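Long-range contacts in aldehyde dehydrogenase (Staphylococcus aureus, PDB 6K10), which oxidises the aldehyde 4,4'-diaponeurosporen-4-al to 4,4'-diaponeurosporenoic acid, an NAD-dependent step in the biosynthesis of the carotenoid pigment staphyloxanthin: residues A[114-119]-A[141-146]; A[129-134]-A[420-425]; A[182-187]-A[201-206]; A[188-193]-A[213-218]; A[367-372]-A[412-417]. The protein carries 1 engineered substitution. One frame throughout, in Å; residues are numbered along the deposited sequence.

Interaction 1 of 5, residues A[114-119]-A[141-146]; sequences TVLIIA and TAIIKP
Two hydrogen bonds grip the hydroxyl oxygen of T141: T114 OG1 donates to T141 OG1 at 2.8 Å, and S18 OG of helix 10-23 binds it as well. The torsions bring the two threonine hydroxyls together. T114 keeps OG1 beside its own backbone N (chi1 -62°), whereas T141 holds OG1 in the crowded position between N and carbonyl carbon (chi1 69°). Threonine suits this place, since its beta-branch fits a strand while its hydroxyl finds partners although the residue is buried. From this end the strands run parallel in step, T114 beside T141 through I118 beside K145, and five N-H...O bonds alternate between them. V115 O, for example, accepts from I143 N at 3.0 Å, nearly along the C=O axis, and I117 O takes K145 N at 2.9 Å in the straightest of the five (173°). V115, A142, I117 and I144 line one face; L116, I143, I118 and the aliphatic part of K145 line the other. On the first, V115 CG2 meets A142 CB at 4.0 Å, where a small alanine leaves room for the neighbouring helix; on the second, L116 CD1 swings back to within 3.4 Å of I143 O. K145 bends at chi2 so that NZ can reach P146 O at 2.9 Å, with a weak second bond to G175 O. The two strands belong to a beta-alpha-beta unit of the Rossmann-like NAD-binding domain. The connecting helix 126-138 packs on the face of V115, I117 and I144, helix 177-184 on that of L116, I143 and K145, and strand 190-194 adjoins the other edge of strand 104-118.

Interaction 2 of 5, residues A[129-134]-A[420-425]; sequences FEPLIG and GRYHGK
This is buried side-chain packing between helix 126-138 of the NAD-binding domain and the loop that leads into helix 425-430, close to the predicted active site. E130 carries it with its aliphatic part. Its CG, anti to the backbone N (chi1 178°), comes up to the edge of the Y422 ring, near the ring plane, and lies 3.5 Å from Y422 CE2. P131 CD adds a looser touch, 4.1 Å from the same CE2; P131 has no N-H to give the preceding turn, and the helix is kinked at this point. H423 CD2 stands over one face of the Y422 ring, toward its rim, 3.6 Å above the plane, and the same H423 CD2 is 3.9 Å from E130 CG. A glutamate suits the buried spot because both ends of its carboxylate have partners: OE1 binds S427 OG of helix 425-430 and OE2 binds S77 OG of helix 63-89. S427 OG also takes H423 N, which ties the loop to the same anchor. G424, at positive phi (60°), turns the chain into its helix. Y422 thus stands between helix 126-138 and helix 425-430, meets the F192 ring of strand 190-194 edge-to-face and touches E217 of strand 214-217, while I133 packs on helix 63-89.

Interaction 3 of 5, residues A[182-187]-A[201-206]; sequences TLIHLP and KIVYQA
Helices 177-184 and 197-209 lie on the same side of the parallel core of the sheet in the Rossmann-like NAD-binding domain, and here the last turn of the first meets the middle of the second, with strand 190-194 linking them in sequence. The contact is mostly apolar. I202 comes first, at the exposed side of the contact: its CG2, anti to the backbone N, touches I184 CD1 at 3.8 Å, while the rest of the side chain leads away. One residue on, V203 lies deeper. Its CG2 approaches I184 CG2 at 4.0 Å, the two side chains crossing at about a right angle, and beta-branched V203 also reaches down to I118, V191 and F193 of the sheet. Y204 points off to the other side of its helix, onto V214 and L216, and its OH bonds V212 O of the second subunit. A206 completes the contact, one helical turn beyond V203. Its methyl is small enough to let the chains come close: A206 CB sits 3.7 Å from I184 CG1 and 3.6 Å from I184 O. I184 fits against all three residues because CG1 takes the crowded position between backbone N and carbonyl carbon (chi1 58°) and the chain then runs extended to CD1, while CG2 turns toward V203. H185, at the exposed end of the turn, makes two contacts with its imidazole: H185 CE1 packs on A206 CB at 3.7 Å, and a water in the plane of the ring, at its edge, joins ND1 to the backbone, 2.8 Å from H185 ND1 and donating to A206 O at 2.6 Å.

Interaction 4 of 5, residues A[188-193]-A[213-218]; sequences FDYVFF and PVTLEM
The Y190 ring has P213 O over the centre of one face, 3.8 Å above its plane, with the V214 backbone nitrogen nearer the rim on that side. At its edge, in plane, lies T215 OG1. The two hydroxyls share a hydrogen bond of 2.7 Å between Y190 OH and T215 OG1, so a tyrosine long enough to reach along the neighbouring strand finds a polar partner inside a buried region. Y190 CG, anti to the backbone N (chi1 -156°), starts the ring on this course, and P213 CG packs against Y190 CD2 at 3.6 Å. The F192 ring lies beside T215, pointing the same way, with CE2 3.7 Å from T215 CG2. F193 has M218 CG at its ring edge and rests its CB against L216 CD2 at 4.0 Å on the opposite face of the sheet from F192. Beneath the side chains the strands are almost exactly parallel, their axes 3° apart, and four backbone bonds alternate along them. The last, E217 N to F193 O at 2.8 Å, is also the straightest (169°). It helps to hold the backbone of E217, the predicted active-site glutamate, whose CG leaves beside the backbone N before the chain bends at chi2. The two strands belong to the beta-alpha-beta unit of strand 190-194, helix 197-209 and strand 214-217. That helix packs on V191, F193 and V214; T430 of helix 425-430 meets Y190, F192 and T215, and strand 104-118 pairs with the other edge of strand 190-194.

Interaction 5 of 5, residues A[367-372]-A[412-417]; sequences RPKPLS and GGVGAS
Two irregular loops meet here, their backbones coming nearest where L371 CA lies 4.8 Å from G413 CA. With no side chain at G413, L371 CD1 can lie directly on its backbone, 3.5 Å from G413 CA, its CG anti to the backbone N (chi1 -179°). G415 has a positive phi (64°), readily adopted by glycine. S417 closes a short 3-10 turn. V414 O accepts both S417 OG, at 2.8 Å, and S417 N, while S417 CB presses on L371 N at 3.3 Å. The contact lies between the two sheets of the aldehyde dehydrogenase fold: 367-372 enters strand 372-376 of the catalytic domain, and 412-417 leads to strand 418-419, which pairs with strand 214-217 of the NAD-binding sheet. The L371 side chain also touches S251, an engineered serine at a predicted active-site position. K369 lays its aliphatic part obliquely across V414, CB and CD each 4.1 Å from V414 CG1, and sends NZ toward D189 of the second subunit in a long, weak ion pair. At the more exposed end P368 CB meets A416 CB at 3.7 Å, and one water accepts from both K369 N and A416 N.

In the fold
Interactions 1, 3 and 4 gather round the parallel strands of the NAD-binding domain's sheet: interaction 4 lies about 9 Å, centre to centre, from both others. Strands 104-118 and 190-194 are neighbours, so L116 O probably bonds F192 N between interactions 1 and 4. Interaction 2, about 12 Å from each of these two, uses helix 126-138, which connects the strands of interaction 1, and returns to it from residues 420-425, late in the chain. Interactions 3 and 4 alternate in sequence, and interaction 5 follows them, before 420-425. Its centre is about 16 Å from interaction 4 and 23 Å from interaction 1. Interactions 2 and 5 both touch E217 of interaction 4, through Y422 and G412, linking cofactor-domain strands to the predicted active site.

Interaction 1 of 5, residues A[114-119]-A[141-146]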
# COMPACT_ATOMS: atom_id res chain seq x y z
N THR A 114 -1.01 11.74 12.13
CA THR A 114 0.32 12.28 12.35
C THR A 114 1.34 11.32 11.73
O THR A 114 1.38 10.14 12.10
CB THR A 114 0.59 12.47 13.84
OG1 THR A 114 -0.35 13.41 14.38
CG2 THR A 114 2.00 12.98 14.08
N VAL A 115 2.14 11.82 10.80
CA VAL A 115 3.01 10.97 9.99
C VAL A 115 4.47 11.35 10.22
O VAL A 115 4.80 12.45 10.68
CB VAL A 115 2.66 11.05 8.49
CG1 VAL A 115 1.18 10.80 8.27
CG2 VAL A 115 3.07 12.40 7.91
N LEU A 116 5.35 10.40 9.90
CA LEU A 116 6.79 10.55 10.04
C LEU A 116 7.43 10.47 8.66
O LEU A 116 7.11 9.58 7.87
CB LEU A 116 7.36 9.46 10.95
CG LEU A 116 8.88 9.42 11.10
CD1 LEU A 116 9.43 10.74 11.63
CD2 LEU A 116 9.30 8.26 11.99
N ILE A 117 8.34 11.40 8.38
CA ILE A 117 9.07 11.45 7.12
C ILE A 117 10.56 11.43 7.43
O ILE A 117 11.06 12.33 8.12
CB ILE A 117 8.70 12.68 6.29
CG1 ILE A 117 7.23 12.62 5.88
CG2 ILE A 117 9.59 12.79 5.06
CD1 ILE A 117 6.72 13.88 5.21
N ILE A 118 11.26 10.41 6.94
CA ILE A 118 12.70 10.26 7.12
C ILE A 118 13.38 10.45 5.77
O ILE A 118 13.01 9.79 4.79
CB ILE A 118 13.05 8.88 7.72
CG1 ILE A 118 12.35 8.67 9.06
CG2 ILE A 118 14.56 8.73 7.87
CD1 ILE A 118 12.34 7.22 9.51
N ALA A 119 14.37 11.33 5.72
CA ALA A 119 15.03 11.62 4.46
C ALA A 119 16.53 11.41 4.56
O ALA A 119 17.14 11.73 5.58
CB ALA A 119 14.75 13.06 4.02
N THR A 141 -0.74 15.99 9.96
CA THR A 141 0.38 16.67 10.60
C THR A 141 1.62 15.82 10.38
O THR A 141 1.53 14.64 10.02
CB THR A 141 0.14 16.87 12.10
OG1 THR A 141 0.16 15.60 12.77
CG2 THR A 141 -1.21 17.54 12.34
N ALA A 142 2.79 16.42 10.57
CA ALA A 142 4.01 15.74 10.16
C ALA A 142 5.17 16.07 11.08
O ALA A 142 5.28 17.19 11.60
CB ALA A 142 4.38 16.09 8.71
N ILE A 143 6.04 15.08 11.26
CA ILE A 143 7.34 15.24 11.91
C ILE A 143 8.40 14.78 10.92
O ILE A 143 8.28 13.69 10.34
CB ILE A 143 7.42 14.45 13.22
CG1 ILE A 143 6.48 15.06 14.27
CG2 ILE A 143 8.84 14.41 13.74
CD1 ILE A 143 6.41 14.28 15.55
N ILE A 144 9.42 15.61 10.72
CA ILE A 144 10.44 15.37 9.71
C ILE A 144 11.76 15.08 10.41
O ILE A 144 12.14 15.79 11.34
CB ILE A 144 10.58 16.57 8.76
CG1 ILE A 144 9.25 16.89 8.08
CG2 ILE A 144 11.67 16.31 7.72
CD1 ILE A 144 9.19 18.28 7.49
N LYS A 145 12.45 14.04 9.96
CA LYS A 145 13.80 13.72 10.43
C LYS A 145 14.73 13.75 9.23
O LYS A 145 14.81 12.76 8.47
CB LYS A 145 13.83 12.37 11.13
CG LYS A 145 15.10 12.10 11.93
CD LYS A 145 16.17 11.47 11.06
CE LYS A 145 17.55 11.81 11.56
NZ LYS A 145 18.59 11.47 10.54
N PRO A 146 15.44 14.85 9.00
CA PRO A 146 16.36 14.93 7.86
C PRO A 146 17.72 14.34 8.20
O PRO A 146 18.06 14.09 9.36
CB PRO A 146 16.46 16.44 7.62
CG PRO A 146 16.32 17.02 8.99
CD PRO A 146 15.37 16.12 9.75

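Interaction 2 of 5, residues A[129-134]-A[420-425]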
# COMPACT_ATOMS: atom_id res chain seq x y z
N PHE A 129 10.70 17.27 1.09
CA PHE A 129 9.54 18.10 0.78
C PHE A 129 8.57 17.48 -0.21
O PHE A 129 7.37 17.77 -0.14
CB PHE A 129 10.01 19.48 0.30
CG PHE A 129 10.53 20.35 1.42
CD1 PHE A 129 9.64 21.08 2.18
CD2 PHE A 129 11.88 20.41 1.73
CE1 PHE A 129 10.09 21.87 3.22
CE2 PHE A 129 12.32 21.20 2.77
CZ PHE A 129 11.43 21.94 3.52
N GLU A 130 9.03 16.60 -1.12
CA GLU A 130 8.05 15.90 -1.95
C GLU A 130 7.14 14.99 -1.13
O GLU A 130 5.91 15.04 -1.34
CB GLU A 130 8.75 15.15 -3.09
CG GLU A 130 7.78 14.37 -3.96
CD GLU A 130 6.62 15.22 -4.47
OE1 GLU A 130 5.47 14.72 -4.49
OE2 GLU A 130 6.84 16.39 -4.84
N PRO A 131 7.64 14.18 -0.19
CA PRO A 131 6.69 13.51 0.72
C PRO A 131 5.84 14.49 1.52
O PRO A 131 4.64 14.27 1.68
CB PRO A 131 7.59 12.67 1.63
CG PRO A 131 8.88 12.56 0.94
CD PRO A 131 9.03 13.79 0.10
N LEU A 132 6.45 15.58 2.00
CA LEU A 132 5.71 16.53 2.83
C LEU A 132 4.52 17.13 2.08
O LEU A 132 3.44 17.29 2.66
CB LEU A 132 6.64 17.65 3.31
CG LEU A 132 5.99 18.64 4.27
CD1 LEU A 132 5.65 17.96 5.59
CD2 LEU A 132 6.88 19.86 4.50
N ILE A 133 4.71 17.47 0.81
CA ILE A 133 3.61 17.99 -0.00
C ILE A 133 2.44 17.03 0.04
O ILE A 133 1.29 17.43 0.25
CB ILE A 133 4.08 18.25 -1.44
CG1 ILE A 133 5.13 19.35 -1.49
CG2 ILE A 133 2.90 18.62 -2.31
CD1 ILE A 133 5.94 19.36 -2.77
N GLY A 134 2.71 15.74 -0.17
CA GLY A 134 1.65 14.75 -0.10
C GLY A 134 1.00 14.70 1.27
O GLY A 134 -0.23 14.66 1.39
N GLY A 420 5.61 0.69 -1.73
CA GLY A 420 4.94 1.97 -1.81
C GLY A 420 5.53 2.84 -2.91
O GLY A 420 6.51 2.50 -3.57
N ARG A 421 4.91 4.01 -3.10
CA ARG A 421 5.27 4.88 -4.21
C ARG A 421 4.77 6.29 -3.94
O ARG A 421 3.91 6.51 -3.09
CB ARG A 421 4.68 4.35 -5.52
CG ARG A 421 3.18 4.58 -5.64
CD ARG A 421 2.40 3.28 -5.63
NE ARG A 421 0.98 3.49 -5.85
CZ ARG A 421 0.32 3.02 -6.91
NH1 ARG A 421 -0.98 3.26 -7.04
NH2 ARG A 421 0.96 2.32 -7.83
N TYR A 422 5.33 7.26 -4.67
CA TYR A 422 4.91 8.65 -4.54
C TYR A 422 5.28 9.41 -5.81
O TYR A 422 5.55 8.80 -6.85
CB TYR A 422 5.48 9.30 -3.27
CG TYR A 422 6.97 9.58 -3.25
CD1 TYR A 422 7.90 8.56 -3.38
CD2 TYR A 422 7.45 10.87 -3.07
CE1 TYR A 422 9.27 8.81 -3.34
CE2 TYR A 422 8.81 11.14 -3.04
CZ TYR A 422 9.71 10.11 -3.18
OH TYR A 422 11.07 10.37 -3.14
N HIS A 423 5.30 10.74 -5.70
CA HIS A 423 5.30 11.73 -6.79
C HIS A 423 3.90 12.07 -7.25
O HIS A 423 3.05 11.18 -7.43
CB HIS A 423 6.14 11.30 -8.00
CG HIS A 423 7.61 11.34 -7.76
ND1 HIS A 423 8.53 11.09 -8.76
CD2 HIS A 423 8.33 11.59 -6.64
CE1 HIS A 423 9.75 11.20 -8.27
NE2 HIS A 423 9.65 11.50 -6.99
N GLY A 424 3.65 13.36 -7.45
CA GLY A 424 2.35 13.80 -7.95
C GLY A 424 1.22 13.40 -7.04
O GLY A 424 1.31 13.53 -5.82
N LYS A 425 0.14 12.89 -7.65
CA LYS A 425 -1.00 12.44 -6.86
C LYS A 425 -0.66 11.22 -6.00
O LYS A 425 -1.30 11.00 -4.96
CB LYS A 425 -2.18 12.13 -7.78
CG LYS A 425 -3.46 11.77 -7.04
CD LYS A 425 -4.65 11.60 -7.97
CE LYS A 425 -5.91 11.30 -7.16
NZ LYS A 425 -5.87 9.93 -6.55

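Interaction 3 of 5, residues A[182-187]-A[201-206]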
# COMPACT_ATOMS: atom_id res chain seq x y z
N THR A 182 14.15 6.83 18.29
CA THR A 182 13.08 7.33 19.14
C THR A 182 11.79 7.53 18.35
O THR A 182 10.70 7.24 18.85
CB THR A 182 13.51 8.64 19.81
OG1 THR A 182 14.71 8.42 20.55
CG2 THR A 182 12.42 9.15 20.74
N LEU A 183 11.91 8.01 17.11
CA LEU A 183 10.72 8.34 16.33
C LEU A 183 10.00 7.10 15.83
O LEU A 183 8.76 7.04 15.87
CB LEU A 183 11.11 9.25 15.16
CG LEU A 183 11.46 10.69 15.55
CD1 LEU A 183 12.28 11.35 14.46
CD2 LEU A 183 10.18 11.46 15.80
N ILE A 184 10.74 6.09 15.36
CA ILE A 184 10.10 4.93 14.75
C ILE A 184 9.41 4.02 15.75
O ILE A 184 8.62 3.16 15.34
CB ILE A 184 11.12 4.12 13.92
CG1 ILE A 184 12.29 3.66 14.79
CG2 ILE A 184 11.61 4.93 12.73
CD1 ILE A 184 13.33 2.85 14.03
N HIS A 185 9.69 4.17 17.04
CA HIS A 185 9.00 3.40 18.07
C HIS A 185 7.75 4.10 18.58
O HIS A 185 7.04 3.52 19.42
CB HIS A 185 9.95 3.11 19.23
CG HIS A 185 11.02 2.11 18.90
ND1 HIS A 185 10.73 0.85 18.44
CD2 HIS A 185 12.36 2.20 18.97
CE1 HIS A 185 11.86 0.20 18.23
NE2 HIS A 185 12.87 0.99 18.55
N LEU A 186 7.46 5.31 18.11
CA LEU A 186 6.25 6.02 18.46
C LEU A 186 5.11 5.63 17.52
O LEU A 186 5.34 5.36 16.34
CB LEU A 186 6.47 7.53 18.40
CG LEU A 186 7.47 8.08 19.42
CD1 LEU A 186 7.70 9.57 19.21
CD2 LEU A 186 6.97 7.81 20.83
N PRO A 187 3.85 5.58 18.03
CA PRO A 187 2.73 5.10 17.20
C PRO A 187 2.25 6.15 16.20
O PRO A 187 1.11 6.62 16.24
CB PRO A 187 1.67 4.76 18.26
CG PRO A 187 1.92 5.76 19.34
CD PRO A 187 3.42 5.94 19.39
N LYS A 201 15.15 -1.71 7.06
CA LYS A 201 14.75 -2.88 7.82
C LYS A 201 14.44 -2.52 9.27
O LYS A 201 13.49 -3.04 9.86
CB LYS A 201 15.85 -3.94 7.76
CG LYS A 201 16.05 -4.57 6.39
N ILE A 202 15.22 -1.61 9.86
CA ILE A 202 15.00 -1.20 11.24
C ILE A 202 13.69 -0.42 11.36
O ILE A 202 12.89 -0.65 12.27
CB ILE A 202 16.20 -0.38 11.76
CG1 ILE A 202 17.47 -1.23 11.76
CG2 ILE A 202 15.91 0.18 13.16
CD1 ILE A 202 18.74 -0.43 12.04
N VAL A 203 13.48 0.53 10.45
CA VAL A 203 12.25 1.32 10.43
C VAL A 203 11.03 0.41 10.34
O VAL A 203 10.03 0.60 11.04
CB VAL A 203 12.28 2.33 9.27
CG1 VAL A 203 10.92 2.99 9.08
CG2 VAL A 203 13.37 3.37 9.48
N TYR A 204 11.11 -0.60 9.47
CA TYR A 204 9.94 -1.40 9.15
C TYR A 204 9.67 -2.48 10.20
O TYR A 204 8.52 -2.90 10.35
CB TYR A 204 10.13 -1.99 7.75
CG TYR A 204 8.97 -2.77 7.20
CD1 TYR A 204 7.72 -2.19 7.09
CD2 TYR A 204 9.15 -4.04 6.68
CE1 TYR A 204 6.65 -2.89 6.54
CE2 TYR A 204 8.10 -4.74 6.12
CZ TYR A 204 6.85 -4.16 6.06
OH TYR A 204 5.80 -4.86 5.51
N GLN A 205 10.69 -2.92 10.93
CA GLN A 205 10.45 -3.79 12.08
C GLN A 205 9.87 -3.01 13.25
O GLN A 205 8.97 -3.49 13.95
CB GLN A 205 11.75 -4.49 12.49
CG GLN A 205 12.25 -5.51 11.48
CD GLN A 205 13.64 -6.01 11.80
OE1 GLN A 205 14.59 -5.77 11.05
NE2 GLN A 205 13.77 -6.72 12.92
N ALA A 206 10.36 -1.78 13.47
CA ALA A 206 9.83 -0.95 14.54
C ALA A 206 8.37 -0.59 14.28
O ALA A 206 7.52 -0.67 15.18
CB ALA A 206 10.67 0.32 14.68
O HOH W 1 8.32 -0.22 17.65

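Interaction 4 of 5, residues A[188-193]-A[213-218]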
# COMPACT_ATOMS: atom_id res chain seq x y z
N PHE A 188 3.14 6.52 15.28
CA PHE A 188 2.74 7.35 14.15
C PHE A 188 1.63 6.66 13.36
O PHE A 188 1.49 5.44 13.39
CB PHE A 188 3.93 7.62 13.23
CG PHE A 188 4.86 8.70 13.71
CD1 PHE A 188 4.62 10.03 13.39
CD2 PHE A 188 5.97 8.39 14.47
CE1 PHE A 188 5.47 11.03 13.83
CE2 PHE A 188 6.83 9.38 14.91
CZ PHE A 188 6.58 10.70 14.58
N ASP A 189 0.84 7.46 12.65
CA ASP A 189 -0.20 6.91 11.80
C ASP A 189 0.32 6.51 10.42
O ASP A 189 -0.38 5.78 9.70
CB ASP A 189 -1.35 7.91 11.66
CG ASP A 189 -1.95 8.28 13.01
OD1 ASP A 189 -2.56 7.40 13.65
OD2 ASP A 189 -1.81 9.45 13.43
N TYR A 190 1.51 6.96 10.05
CA TYR A 190 2.16 6.54 8.82
C TYR A 190 3.64 6.88 8.92
O TYR A 190 4.02 7.87 9.55
CB TYR A 190 1.54 7.21 7.58
CG TYR A 190 1.75 6.44 6.31
CD1 TYR A 190 2.92 6.57 5.57
CD2 TYR A 190 0.78 5.56 5.84
CE1 TYR A 190 3.11 5.86 4.40
CE2 TYR A 190 0.96 4.85 4.68
CZ TYR A 190 2.13 5.00 3.96
OH TYR A 190 2.31 4.28 2.80
N VAL A 191 4.48 6.04 8.31
CA VAL A 191 5.92 6.27 8.26
C VAL A 191 6.38 6.23 6.81
O VAL A 191 6.11 5.25 6.10
CB VAL A 191 6.69 5.22 9.10
CG1 VAL A 191 8.18 5.39 8.89
CG2 VAL A 191 6.34 5.37 10.57
N PHE A 192 7.05 7.29 6.37
CA PHE A 192 7.61 7.39 5.03
C PHE A 192 9.12 7.46 5.15
O PHE A 192 9.65 8.36 5.81
CB PHE A 192 7.06 8.62 4.29
CG PHE A 192 7.44 8.69 2.83
CD1 PHE A 192 8.74 9.00 2.45
CD2 PHE A 192 6.51 8.44 1.84
CE1 PHE A 192 9.10 9.06 1.12
CE2 PHE A 192 6.86 8.50 0.51
CZ PHE A 192 8.16 8.81 0.15
N PHE A 193 9.82 6.51 4.52
CA PHE A 193 11.27 6.38 4.66
C PHE A 193 11.94 6.24 3.30
O PHE A 193 11.53 5.42 2.48
CB PHE A 193 11.63 5.18 5.54
CG PHE A 193 13.08 4.81 5.48
CD1 PHE A 193 14.00 5.43 6.31
CD2 PHE A 193 13.53 3.84 4.60
CE1 PHE A 193 15.33 5.10 6.25
CE2 PHE A 193 14.87 3.51 4.54
CZ PHE A 193 15.77 4.14 5.37
N PRO A 213 1.46 1.47 9.12
CA PRO A 213 1.76 1.28 7.69
C PRO A 213 2.92 2.16 7.26
O PRO A 213 3.18 3.22 7.83
CB PRO A 213 0.46 1.71 7.00
CG PRO A 213 -0.11 2.74 7.93
CD PRO A 213 0.25 2.27 9.33
N VAL A 214 3.65 1.69 6.24
CA VAL A 214 4.87 2.37 5.81
C VAL A 214 4.93 2.45 4.30
O VAL A 214 4.30 1.69 3.57
CB VAL A 214 6.15 1.67 6.31
CG1 VAL A 214 6.11 1.43 7.81
CG2 VAL A 214 6.38 0.39 5.53
N THR A 215 5.74 3.40 3.84
CA THR A 215 6.31 3.40 2.50
C THR A 215 7.82 3.42 2.65
O THR A 215 8.37 4.24 3.39
CB THR A 215 5.83 4.61 1.69
OG1 THR A 215 4.48 4.40 1.28
CG2 THR A 215 6.71 4.80 0.45
N LEU A 216 8.49 2.49 1.97
CA LEU A 216 9.94 2.36 2.04
C LEU A 216 10.53 2.53 0.64
O LEU A 216 10.19 1.77 -0.27
CB LEU A 216 10.35 1.01 2.63
CG LEU A 216 9.72 0.58 3.95
CD1 LEU A 216 10.13 -0.85 4.27
CD2 LEU A 216 10.09 1.52 5.09
N GLU A 217 11.40 3.52 0.49
CA GLU A 217 12.16 3.75 -0.74
C GLU A 217 13.60 3.37 -0.44
O GLU A 217 14.31 4.12 0.24
CB GLU A 217 12.06 5.21 -1.19
CG GLU A 217 10.65 5.67 -1.55
CD GLU A 217 10.26 5.35 -2.98
OE1 GLU A 217 11.13 4.93 -3.76
OE2 GLU A 217 9.06 5.50 -3.32
N MET A 218 14.04 2.21 -0.92
CA MET A 218 15.37 1.75 -0.54
C MET A 218 16.29 1.63 -1.76
O MET A 218 16.29 2.51 -2.62
CB MET A 218 15.26 0.44 0.25
CG MET A 218 14.55 0.67 1.59
SD MET A 218 14.12 -0.77 2.59
CE MET A 218 13.05 -1.69 1.49

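Interaction 5 of 5, residues A[367-372]-A[412-417]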
# COMPACT_ATOMS: atom_id res chain seq x y z
N ARG A 367 19.91 -11.45 -8.51
CA ARG A 367 20.15 -10.43 -7.51
C ARG A 367 18.83 -9.79 -7.08
O ARG A 367 17.80 -9.98 -7.73
CB ARG A 367 21.11 -9.37 -8.07
CG ARG A 367 22.49 -9.95 -8.38
CD ARG A 367 23.31 -9.03 -9.27
NE ARG A 367 24.71 -9.47 -9.34
CZ ARG A 367 25.68 -8.97 -8.57
NH1 ARG A 367 26.92 -9.43 -8.70
NH2 ARG A 367 25.42 -8.02 -7.69
N PRO A 368 18.83 -9.05 -5.97
CA PRO A 368 17.57 -8.43 -5.51
C PRO A 368 16.99 -7.50 -6.56
O PRO A 368 17.71 -6.87 -7.35
CB PRO A 368 17.99 -7.65 -4.26
CG PRO A 368 19.22 -8.33 -3.78
CD PRO A 368 19.92 -8.82 -5.01
N LYS A 369 15.66 -7.43 -6.58
CA LYS A 369 14.96 -6.56 -7.52
C LYS A 369 15.39 -5.12 -7.32
O LYS A 369 15.20 -4.56 -6.23
CB LYS A 369 13.45 -6.70 -7.33
CG LYS A 369 12.93 -8.12 -7.53
CD LYS A 369 11.44 -8.21 -7.25
CE LYS A 369 10.91 -9.60 -7.59
NZ LYS A 369 9.48 -9.75 -7.19
N PRO A 370 15.97 -4.47 -8.33
CA PRO A 370 16.52 -3.13 -8.14
C PRO A 370 15.45 -2.05 -8.26
O PRO A 370 14.38 -2.25 -8.83
CB PRO A 370 17.55 -3.02 -9.27
CG PRO A 370 16.98 -3.87 -10.36
CD PRO A 370 16.21 -4.99 -9.69
N LEU A 371 15.78 -0.89 -7.70
CA LEU A 371 14.87 0.25 -7.75
C LEU A 371 14.64 0.70 -9.19
O LEU A 371 13.53 1.11 -9.55
CB LEU A 371 15.40 1.40 -6.91
CG LEU A 371 14.54 2.67 -6.83
CD1 LEU A 371 13.08 2.33 -6.62
CD2 LEU A 371 15.04 3.56 -5.72
N SER A 372 15.67 0.64 -10.02
CA SER A 372 15.51 1.01 -11.41
C SER A 372 16.26 0.03 -12.30
O SER A 372 17.17 -0.68 -11.86
CB SER A 372 15.97 2.45 -11.67
OG SER A 372 17.37 2.57 -11.55
N GLY A 412 8.73 4.24 -7.09
CA GLY A 412 8.91 3.36 -5.94
C GLY A 412 9.56 2.07 -6.37
O GLY A 412 9.71 1.79 -7.56
N GLY A 413 9.94 1.28 -5.37
CA GLY A 413 10.62 0.02 -5.60
C GLY A 413 9.71 -1.18 -5.45
O GLY A 413 8.48 -1.08 -5.35
N VAL A 414 10.34 -2.35 -5.46
CA VAL A 414 9.65 -3.63 -5.29
C VAL A 414 10.65 -4.61 -4.71
O VAL A 414 11.84 -4.57 -5.03
CB VAL A 414 9.05 -4.12 -6.63
CG1 VAL A 414 10.14 -4.37 -7.66
CG2 VAL A 414 8.21 -5.37 -6.42
N GLY A 415 10.17 -5.48 -3.83
CA GLY A 415 11.07 -6.40 -3.16
C GLY A 415 12.06 -5.64 -2.29
O GLY A 415 11.68 -4.77 -1.49
N ALA A 416 13.35 -5.94 -2.46
CA ALA A 416 14.38 -5.33 -1.63
C ALA A 416 14.52 -3.83 -1.87
O ALA A 416 14.99 -3.12 -0.98
CB ALA A 416 15.72 -6.02 -1.87
N SER A 417 14.14 -3.34 -3.05
CA SER A 417 14.28 -1.92 -3.33
C SER A 417 13.16 -1.08 -2.73
O SER A 417 13.23 0.15 -2.79
CB SER A 417 14.36 -1.67 -4.84
OG SER A 417 13.21 -2.15 -5.51
O HOH W 2 14.24 -8.58 -4.05